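Local coordinates for peptide ABC transporter permease (Staphylococcus hominis, PDB 6EXS), which probably couples the uptake of peptides to protons, as in other POT family members, and binds a thioalcohol-conjugated peptide, a precursor of human body malodour, at residues F22-Y33 / F154-S165. Residues are numbered along the deposited sequence; the frame is centred on the assembly and turned at random.
Sequences FFVEFWERFSYY and FYMSVNLGALIS. With C3H (2-[[(2~{R})-2-azanyl-3-[(3~{S})-3-methyl-1-oxidanyl-hexan-3-yl]sulfanyl-propanoyl]amino]ethanoic acid), chain O; OLC ((2R)-2,3-dihydroxypropyl (9Z)-octadec-9-enoate), chain L.
G161 O, which meets F30 CA in a CA-H...O contact of 3.5 Å, also accepts from S165 N and S165 OG, which reach it from opposite faces of its carbonyl plane. The serine OG is thereby tied to its own helix, 2.8 Å from G161 O, while S165 CB lies over one face of the F30 ring, W27 covers the opposite face and I164 CG2 meets the ring edge. Two turns earlier the pattern recurs: S157 OG donates to F154 O, and S157 CB sits almost exactly above the centre of the F22 ring, 3.5 Å from its centroid, with an OLC lipid on the far face. F26 CA makes a second CA-H...O contact, to S157 O. The lack of a side chain at G161 lets F30 CA come within 3.7 Å of G161 CA, and the segment axes approach to 7.2 Å at -36°. F22 and F26 act as knobs, F26 sitting in a hole formed by S157, L160, G161 and I164, with CE1 against L160 CB and I164 CD1. On the side facing helix 110-137, the E25 chain bends at chi2 (74°) across F154, E25 CD lying 3.6 Å from F154 CZ, with carboxylate and ring planes 28° apart. The R29 chain runs alongside V158 while its guanidinium grips E28 side-on through NE and NH2. Y33 CD2 packs on A162 CB, and the tyrosine ring lies between Y32 and the conjugated peptide, Y33 OH 2.8 Å from C3H O2. N159 ND2 adds a weak hydrogen bond to the other carboxylate oxygen. S157, G161 and S165, spaced four apart, give helix 147-174 a small-residue face for the aromatic side of helix 16-44; beside it Y33, V158, N159 and A162 line part of the peptide-binding pocket of this major facilitator superfamily transporter.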
ATOM      1  N   PHE A  22       2.207  -9.461  15.611  1.00 34.32           N
ATOM      2  CA  PHE A  22       1.233  -8.377  15.713  1.00 33.18           C
ATOM      3  C   PHE A  22       1.965  -7.133  16.246  1.00 37.66           C
ATOM      4  O   PHE A  22       1.819  -6.062  15.660  1.00 36.72           O
ATOM      5  CB  PHE A  22       0.044  -8.767  16.622  1.00 34.80           C
ATOM      6  CG  PHE A  22      -1.040  -7.717  16.763  1.00 35.54           C
ATOM      7  CD1 PHE A  22      -0.870  -6.623  17.610  1.00 37.79           C
ATOM      8  CD2 PHE A  22      -2.255  -7.852  16.098  1.00 36.93           C
ATOM      9  CE1 PHE A  22      -1.872  -5.661  17.747  1.00 38.22           C
ATOM     10  CE2 PHE A  22      -3.264  -6.895  16.253  1.00 38.96           C
ATOM     11  CZ  PHE A  22      -3.062  -5.804  17.068  1.00 37.12           C
ATOM     12  N   PHE A  23       2.773  -7.287  17.331  1.00 35.46           N
ATOM     13  CA  PHE A  23       3.562  -6.205  17.946  1.00 35.17           C
ATOM     14  C   PHE A  23       4.598  -5.670  16.959  1.00 37.88           C
ATOM     15  O   PHE A  23       4.773  -4.457  16.868  1.00 37.19           O
ATOM     16  CB  PHE A  23       4.254  -6.707  19.224  1.00 38.02           C
ATOM     17  CG  PHE A  23       4.929  -5.673  20.106  1.00 39.92           C
ATOM     18  CD1 PHE A  23       6.197  -5.190  19.799  1.00 43.60           C
ATOM     19  CD2 PHE A  23       4.333  -5.245  21.285  1.00 41.54           C
ATOM     20  CE1 PHE A  23       6.851  -4.291  20.654  1.00 44.93           C
ATOM     21  CE2 PHE A  23       4.984  -4.345  22.136  1.00 44.72           C
ATOM     22  CZ  PHE A  23       6.239  -3.876  21.817  1.00 43.36           C
ATOM     23  N   VAL A  24       5.279  -6.572  16.223  1.00 34.50           N
ATOM     24  CA  VAL A  24       6.293  -6.229  15.215  1.00 33.84           C
ATOM     25  C   VAL A  24       5.645  -5.451  14.057  1.00 39.57           C
ATOM     26  O   VAL A  24       6.125  -4.369  13.713  1.00 40.28           O
ATOM     27  CB  VAL A  24       7.067  -7.486  14.733  1.00 37.06           C
ATOM     28  CG1 VAL A  24       7.936  -7.184  13.516  1.00 36.41           C
ATOM     29  CG2 VAL A  24       7.903  -8.086  15.856  1.00 37.32           C
ATOM     30  N   GLU A  25       4.541  -5.982  13.481  1.00 36.62           N
ATOM     31  CA  GLU A  25       3.814  -5.323  12.386  1.00 35.02           C
ATOM     32  C   GLU A  25       3.240  -3.976  12.827  1.00 37.53           C
ATOM     33  O   GLU A  25       3.373  -3.001  12.093  1.00 36.81           O
ATOM     34  CB  GLU A  25       2.720  -6.237  11.809  1.00 35.99           C
ATOM     35  CG  GLU A  25       1.997  -5.685  10.589  1.00 42.06           C
ATOM     36  CD  GLU A  25       2.729  -5.672   9.262  1.00 56.10           C
ATOM     37  OE1 GLU A  25       2.063  -5.403   8.238  1.00 65.77           O
ATOM     38  OE2 GLU A  25       3.947  -5.962   9.230  1.00 45.66           O
ATOM     39  N   PHE A  26       2.640  -3.908  14.028  1.00 33.86           N
ATOM     40  CA  PHE A  26       2.103  -2.641  14.542  1.00 33.55           C
ATOM     41  C   PHE A  26       3.109  -1.493  14.434  1.00 38.69           C
ATOM     42  O   PHE A  26       2.751  -0.436  13.925  1.00 39.05           O
ATOM     43  CB  PHE A  26       1.608  -2.764  16.006  1.00 35.42           C
ATOM     44  CG  PHE A  26       1.244  -1.423  16.604  1.00 36.63           C
ATOM     45  CD1 PHE A  26       0.000  -0.850  16.365  1.00 38.96           C
ATOM     46  CD2 PHE A  26       2.164  -0.710  17.365  1.00 39.00           C
ATOM     47  CE1 PHE A  26      -0.323   0.405  16.890  1.00 39.84           C
ATOM     48  CE2 PHE A  26       1.838   0.550  17.886  1.00 41.63           C
ATOM     49  CZ  PHE A  26       0.601   1.101  17.634  1.00 39.08           C
ATOM     50  N   TRP A  27       4.351  -1.709  14.942  1.00 35.22           N
ATOM     51  CA  TRP A  27       5.429  -0.731  15.016  1.00 34.50           C
ATOM     52  C   TRP A  27       6.058  -0.396  13.670  1.00 38.98           C
ATOM     53  O   TRP A  27       6.505   0.740  13.487  1.00 38.41           O
ATOM     54  CB  TRP A  27       6.476  -1.154  16.048  1.00 33.73           C
ATOM     55  CG  TRP A  27       5.978  -0.962  17.458  1.00 34.76           C
ATOM     56  CD1 TRP A  27       5.649  -1.941  18.345  1.00 38.02           C
ATOM     57  CD2 TRP A  27       5.625   0.282  18.084  1.00 34.41           C
ATOM     58  NE1 TRP A  27       5.151  -1.390  19.499  1.00 37.79           N
ATOM     59  CE2 TRP A  27       5.125  -0.025  19.368  1.00 38.94           C
ATOM     60  CE3 TRP A  27       5.727   1.635  17.704  1.00 35.26           C
ATOM     61  CZ2 TRP A  27       4.717   0.969  20.271  1.00 38.07           C
ATOM     62  CZ3 TRP A  27       5.316   2.617  18.595  1.00 36.52           C
ATOM     63  CH2 TRP A  27       4.827   2.282  19.863  1.00 37.69           C
ATOM     64  N   GLU A  28       6.050  -1.340  12.715  1.00 35.68           N
ATOM     65  CA  GLU A  28       6.538  -1.073  11.363  1.00 34.94           C
ATOM     66  C   GLU A  28       5.493  -0.239  10.614  1.00 37.44           C
ATOM     67  O   GLU A  28       5.865   0.683   9.889  1.00 37.95           O
ATOM     68  CB  GLU A  28       6.851  -2.379  10.606  1.00 36.44           C
ATOM     69  CG  GLU A  28       7.581  -2.154   9.284  1.00 44.61           C
ATOM     70  CD  GLU A  28       6.702  -1.826   8.092  1.00 50.02           C
ATOM     71  OE1 GLU A  28       7.087  -0.950   7.284  1.00 45.02           O
ATOM     72  OE2 GLU A  28       5.618  -2.438   7.972  1.00 39.26           O
ATOM     73  N   ARG A  29       4.197  -0.572  10.776  1.00 32.27           N
ATOM     74  CA  ARG A  29       3.111   0.168  10.141  1.00 32.00           C
ATOM     75  C   ARG A  29       2.913   1.562  10.772  1.00 37.93           C
ATOM     76  O   ARG A  29       2.639   2.519  10.043  1.00 36.64           O
ATOM     77  CB  ARG A  29       1.817  -0.655  10.096  1.00 29.74           C
ATOM     78  CG  ARG A  29       1.915  -1.948   9.273  1.00 35.51           C
ATOM     79  CD  ARG A  29       1.859  -1.733   7.763  1.00 38.61           C
ATOM     80  NE  ARG A  29       3.172  -1.353   7.248  1.00 46.05           N
ATOM     81  CZ  ARG A  29       3.408  -0.871   6.036  1.00 61.53           C
ATOM     82  NH1 ARG A  29       2.413  -0.706   5.171  1.00 50.11           N
ATOM     83  NH2 ARG A  29       4.645  -0.565   5.669  1.00 48.78           N
ATOM     84  N   PHE A  30       3.089   1.672  12.124  1.00 36.03           N
ATOM     85  CA  PHE A  30       3.041   2.917  12.894  1.00 36.26           C
ATOM     86  C   PHE A  30       4.102   3.866  12.322  1.00 42.77           C
ATOM     87  O   PHE A  30       3.795   5.001  11.938  1.00 44.09           O
ATOM     88  CB  PHE A  30       3.347   2.635  14.383  1.00 38.42           C
ATOM     89  CG  PHE A  30       3.482   3.859  15.263  1.00 40.21           C
ATOM     90  CD1 PHE A  30       4.703   4.521  15.386  1.00 43.39           C
ATOM     91  CD2 PHE A  30       2.396   4.338  15.987  1.00 42.03           C
ATOM     92  CE1 PHE A  30       4.821   5.673  16.180  1.00 44.40           C
ATOM     93  CE2 PHE A  30       2.520   5.483  16.790  1.00 45.06           C
ATOM     94  CZ  PHE A  30       3.729   6.146  16.875  1.00 42.96           C
ATOM     95  N   SER A  31       5.356   3.390  12.268  1.00 38.65           N
ATOM     96  CA  SER A  31       6.475   4.179  11.786  1.00 37.67           C
ATOM     97  C   SER A  31       6.397   4.441  10.275  1.00 40.48           C
ATOM     98  O   SER A  31       6.770   5.545   9.857  1.00 41.72           O
ATOM     99  CB  SER A  31       7.796   3.556  12.213  1.00 41.12           C
ATOM    100  OG  SER A  31       7.922   2.222  11.752  1.00 52.43           O
ATOM    101  N   TYR A  32       5.858   3.486   9.466  1.00 34.02           N
ATOM    102  CA  TYR A  32       5.709   3.708   8.021  1.00 32.82           C
ATOM    103  C   TYR A  32       4.692   4.785   7.732  1.00 38.28           C
ATOM    104  O   TYR A  32       4.999   5.704   6.968  1.00 40.33           O
ATOM    105  CB  TYR A  32       5.321   2.444   7.238  1.00 33.31           C
ATOM    106  CG  TYR A  32       4.951   2.718   5.787  1.00 34.19           C
ATOM    107  CD1 TYR A  32       5.924   3.052   4.846  1.00 35.94           C
ATOM    108  CD2 TYR A  32       3.625   2.645   5.357  1.00 34.26           C
ATOM    109  CE1 TYR A  32       5.588   3.329   3.521  1.00 34.71           C
ATOM    110  CE2 TYR A  32       3.278   2.914   4.032  1.00 34.66           C
ATOM    111  CZ  TYR A  32       4.264   3.259   3.117  1.00 39.80           C
ATOM    112  OH  TYR A  32       3.937   3.491   1.798  1.00 38.62           O
ATOM    113  N   TYR A  33       3.480   4.665   8.312  1.00 33.51           N
ATOM    114  CA  TYR A  33       2.405   5.615   8.063  1.00 33.22           C
ATOM    115  C   TYR A  33       2.637   6.961   8.728  1.00 37.85           C
ATOM    116  O   TYR A  33       2.171   7.964   8.205  1.00 37.32           O
ATOM    117  CB  TYR A  33       1.027   5.020   8.391  1.00 34.21           C
ATOM    118  CG  TYR A  33       0.585   4.036   7.327  1.00 34.41           C
ATOM    119  CD1 TYR A  33       0.319   4.458   6.027  1.00 36.23           C
ATOM    120  CD2 TYR A  33       0.514   2.674   7.597  1.00 34.88           C
ATOM    121  CE1 TYR A  33      -0.025   3.551   5.027  1.00 38.14           C
ATOM    122  CE2 TYR A  33       0.170   1.755   6.604  1.00 35.71           C
ATOM    123  CZ  TYR A  33      -0.082   2.200   5.317  1.00 45.65           C
ATOM    124  OH  TYR A  33      -0.450   1.318   4.336  1.00 49.49           O
ATOM    125  N   PHE A 154      -4.125 -10.013  12.557  1.00 38.10           N
ATOM    126  CA  PHE A 154      -2.845  -9.485  12.067  1.00 37.59           C
ATOM    127  C   PHE A 154      -2.982  -8.123  11.366  1.00 44.62           C
ATOM    128  O   PHE A 154      -2.165  -7.229  11.595  1.00 43.88           O
ATOM    129  CB  PHE A 154      -2.118 -10.506  11.164  1.00 38.70           C
ATOM    130  CG  PHE A 154      -0.835 -10.011  10.533  1.00 38.59           C
ATOM    131  CD1 PHE A 154       0.328  -9.895  11.281  1.00 40.80           C
ATOM    132  CD2 PHE A 154      -0.791  -9.666   9.191  1.00 39.60           C
ATOM    133  CE1 PHE A 154       1.511  -9.443  10.694  1.00 40.87           C
ATOM    134  CE2 PHE A 154       0.391  -9.204   8.606  1.00 41.70           C
ATOM    135  CZ  PHE A 154       1.535  -9.110   9.359  1.00 39.61           C
ATOM    136  N   TYR A 155      -4.024  -7.959  10.533  1.00 43.01           N
ATOM    137  CA  TYR A 155      -4.219  -6.716   9.801  1.00 42.49           C
ATOM    138  C   TYR A 155      -4.801  -5.586  10.669  1.00 45.50           C
ATOM    139  O   TYR A 155      -4.793  -4.437  10.219  1.00 45.11           O
ATOM    140  CB  TYR A 155      -5.013  -6.950   8.514  1.00 44.18           C
ATOM    141  CG  TYR A 155      -4.253  -7.819   7.538  1.00 46.53           C
ATOM    142  CD1 TYR A 155      -3.061  -7.382   6.964  1.00 48.97           C
ATOM    143  CD2 TYR A 155      -4.725  -9.075   7.181  1.00 47.70           C
ATOM    144  CE1 TYR A 155      -2.342  -8.193   6.083  1.00 51.78           C
ATOM    145  CE2 TYR A 155      -4.016  -9.897   6.306  1.00 48.99           C
ATOM    146  CZ  TYR A 155      -2.822  -9.453   5.760  1.00 58.76           C
ATOM    147  OH  TYR A 155      -2.139 -10.266   4.884  1.00 60.97           O
ATOM    148  N   MET A 156      -5.202  -5.880  11.933  1.00 41.40           N
ATOM    149  CA  MET A 156      -5.663  -4.869  12.895  1.00 40.81           C
ATOM    150  C   MET A 156      -4.466  -4.052  13.362  1.00 42.07           C
ATOM    151  O   MET A 156      -4.609  -2.859  13.620  1.00 41.71           O
ATOM    152  CB  MET A 156      -6.342  -5.501  14.107  1.00 44.17           C
ATOM    153  CG  MET A 156      -7.773  -5.900  13.859  1.00 49.32           C
ATOM    154  SD  MET A 156      -8.555  -6.660  15.309  1.00 55.58           S
ATOM    155  CE  MET A 156      -8.642  -5.215  16.437  1.00 51.95           C
ATOM    156  N   SER A 157      -3.281  -4.697  13.461  1.00 36.56           N
ATOM    157  CA  SER A 157      -2.019  -4.055  13.839  1.00 35.41           C
ATOM    158  C   SER A 157      -1.632  -3.002  12.798  1.00 37.91           C
ATOM    159  O   SER A 157      -1.117  -1.947  13.170  1.00 38.52           O
ATOM    160  CB  SER A 157      -0.906  -5.091  14.013  1.00 38.96           C
ATOM    161  OG  SER A 157      -0.478  -5.711  12.808  1.00 41.20           O
ATOM    162  N   VAL A 158      -1.953  -3.274  11.505  1.00 33.07           N
ATOM    163  CA  VAL A 158      -1.723  -2.414  10.335  1.00 31.82           C
ATOM    164  C   VAL A 158      -2.508  -1.095  10.489  1.00 36.36           C
ATOM    165  O   VAL A 158      -1.898  -0.024  10.529  1.00 35.55           O
ATOM    166  CB  VAL A 158      -2.037  -3.159   8.989  1.00 34.50           C
ATOM    167  CG1 VAL A 158      -1.995  -2.205   7.795  1.00 33.91           C
ATOM    168  CG2 VAL A 158      -1.084  -4.333   8.760  1.00 33.71           C
ATOM    169  N   ASN A 159      -3.849  -1.188  10.615  1.00 34.37           N
ATOM    170  CA  ASN A 159      -4.762  -0.050  10.777  1.00 34.69           C
ATOM    171  C   ASN A 159      -4.597   0.675  12.117  1.00 40.87           C
ATOM    172  O   ASN A 159      -4.793   1.896  12.154  1.00 41.37           O
ATOM    173  CB  ASN A 159      -6.208  -0.450  10.541  1.00 33.70           C
ATOM    174  CG  ASN A 159      -6.475  -0.987   9.165  1.00 50.13           C
ATOM    175  OD1 ASN A 159      -6.857  -2.145   8.998  1.00 45.19           O
ATOM    176  ND2 ASN A 159      -6.294  -0.161   8.147  1.00 42.19           N
ATOM    177  N   LEU A 160      -4.198  -0.046  13.201  1.00 36.50           N
ATOM    178  CA  LEU A 160      -3.938   0.612  14.489  1.00 36.47           C
ATOM    179  C   LEU A 160      -2.685   1.487  14.390  1.00 40.94           C
ATOM    180  O   LEU A 160      -2.690   2.612  14.889  1.00 40.18           O
ATOM    181  CB  LEU A 160      -3.839  -0.375  15.662  1.00 36.71           C
ATOM    182  CG  LEU A 160      -5.179  -0.905  16.197  1.00 41.20           C
ATOM    183  CD1 LEU A 160      -4.983  -2.202  16.932  1.00 42.01           C
ATOM    184  CD2 LEU A 160      -5.883   0.123  17.097  1.00 42.79           C
ATOM    185  N   GLY A 161      -1.659   0.988  13.690  1.00 37.16           N
ATOM    186  CA  GLY A 161      -0.430   1.735  13.452  1.00 36.05           C
ATOM    187  C   GLY A 161      -0.702   2.945  12.576  1.00 37.92           C
ATOM    188  O   GLY A 161      -0.296   4.061  12.909  1.00 37.35           O
ATOM    189  N   ALA A 162      -1.458   2.729  11.478  1.00 33.47           N
ATOM    190  CA  ALA A 162      -1.884   3.765  10.539  1.00 32.56           C
ATOM    191  C   ALA A 162      -2.789   4.827  11.186  1.00 37.06           C
ATOM    192  O   ALA A 162      -2.753   5.974  10.750  1.00 38.45           O
ATOM    193  CB  ALA A 162      -2.585   3.138   9.347  1.00 32.59           C
ATOM    194  N   LEU A 163      -3.602   4.452  12.200  1.00 32.52           N
ATOM    195  CA  LEU A 163      -4.519   5.361  12.899  1.00 31.75           C
ATOM    196  C   LEU A 163      -3.830   6.237  13.940  1.00 35.52           C
ATOM    197  O   LEU A 163      -4.060   7.441  13.940  1.00 36.19           O
ATOM    198  CB  LEU A 163      -5.721   4.595  13.524  1.00 31.74           C
ATOM    199  CG  LEU A 163      -6.571   5.324  14.582  1.00 36.88           C
ATOM    200  CD1 LEU A 163      -7.366   6.511  13.981  1.00 37.65           C
ATOM    201  CD2 LEU A 163      -7.491   4.369  15.301  1.00 37.48           C
ATOM    202  N   ILE A 164      -3.013   5.634  14.831  1.00 31.70           N
ATOM    203  CA  ILE A 164      -2.335   6.307  15.951  1.00 31.79           C
ATOM    204  C   ILE A 164      -1.165   7.238  15.526  1.00 35.34           C
ATOM    205  O   ILE A 164      -1.055   8.344  16.070  1.00 35.26           O
ATOM    206  CB  ILE A 164      -1.885   5.257  17.021  1.00 35.10           C
ATOM    207  CG1 ILE A 164      -3.106   4.462  17.575  1.00 35.96           C
ATOM    208  CG2 ILE A 164      -1.127   5.910  18.178  1.00 35.85           C
ATOM    209  CD1 ILE A 164      -2.776   3.137  18.310  1.00 42.30           C
ATOM    210  N   SER A 165      -0.285   6.786  14.608  1.00 31.04           N
ATOM    211  CA  SER A 165       0.905   7.547  14.210  1.00 30.24           C
ATOM    212  C   SER A 165       0.631   8.972  13.665  1.00 36.64           C
ATOM    213  O   SER A 165       1.339   9.863  14.131  1.00 37.13           O
ATOM    214  CB  SER A 165       1.784   6.758  13.250  1.00 30.73           C
ATOM    215  OG  SER A 165       1.107   6.359  12.071  1.00 33.31           O
TER
HETATM  216  O2  C3H O 514      -2.830   0.425   5.403  0.75 69.54           O
HETATM  217  C11 C3H O 514      -3.963   0.607   5.674  0.75 68.31           C
HETATM  218  O3  C3H O 514      -4.889  -0.266   5.488  0.75 68.52           O
HETATM  219  C10 C3H O 514      -4.521   1.890   6.218  0.75 66.90           C
HETATM  220  N1  C3H O 514      -3.776   3.055   5.809  0.75 65.30           N
HETATM  221  C9  C3H O 514      -4.023   3.669   4.664  0.75 65.79           C
HETATM  222  O1  C3H O 514      -4.112   3.082   3.596  0.75 68.68           O
HETATM  223  C8  C3H O 514      -4.222   5.149   4.683  0.75 63.57           C
HETATM  224  N   C3H O 514      -3.726   5.682   5.944  0.75 63.93           N
HETATM  225  C7  C3H O 514      -3.447   5.818   3.547  0.75 63.34           C
HETATM  226  S   C3H O 514      -4.384   6.328   2.082  0.75 63.64           S
HETATM  227  C3  C3H O 514      -5.574   7.717   2.479  0.75 55.14           C
HETATM  228  C4  C3H O 514      -4.725   8.914   2.823  0.75 52.12           C
HETATM  229  C5  C3H O 514      -6.503   7.218   3.594  0.75 51.07           C
HETATM  230  C6  C3H O 514      -7.418   8.234   4.240  0.75 46.34           C
HETATM  231  O   C3H O 514      -7.162   8.388   5.597  0.75 41.31           O
HETATM  232  C2  C3H O 514      -6.451   8.046   1.273  0.75 54.02           C
HETATM  233  C1  C3H O 514      -7.941   7.826   1.468  0.75 51.79           C
HETATM  234  C   C3H O 514      -8.719   8.191   0.233  0.75 50.23           C
HETATM  235  C24 OLC L 511      -9.219 -10.795  19.667  1.00 78.67           C
HETATM  236  C5  OLC L 511      -4.546  -4.235  21.905  1.00 81.84           C
HETATM  237  C4  OLC L 511      -5.158  -5.561  21.498  1.00 82.40           C
HETATM  238  C3  OLC L 511      -4.385  -6.270  20.401  1.00 82.86           C
HETATM  239  C2  OLC L 511      -4.908  -7.667  20.074  1.00 83.76           C
HETATM  240  C21 OLC L 511      -8.485  -8.401  19.490  1.00 81.17           C
HETATM  241  C1  OLC L 511      -6.209  -7.681  19.325  1.00 84.24           C
HETATM  242  C22 OLC L 511      -8.790  -9.677  18.744  1.00 79.86           C
HETATM  243  O19 OLC L 511      -6.428  -7.053  18.322  1.00 86.27           O
HETATM  244  O25 OLC L 511      -9.674 -11.918  18.928  1.00 78.45           O
HETATM  245  O23 OLC L 511      -9.826  -9.409  17.794  1.00 81.22           O
HETATM  246  O20 OLC L 511      -7.104  -8.487  19.918  1.00 82.65           O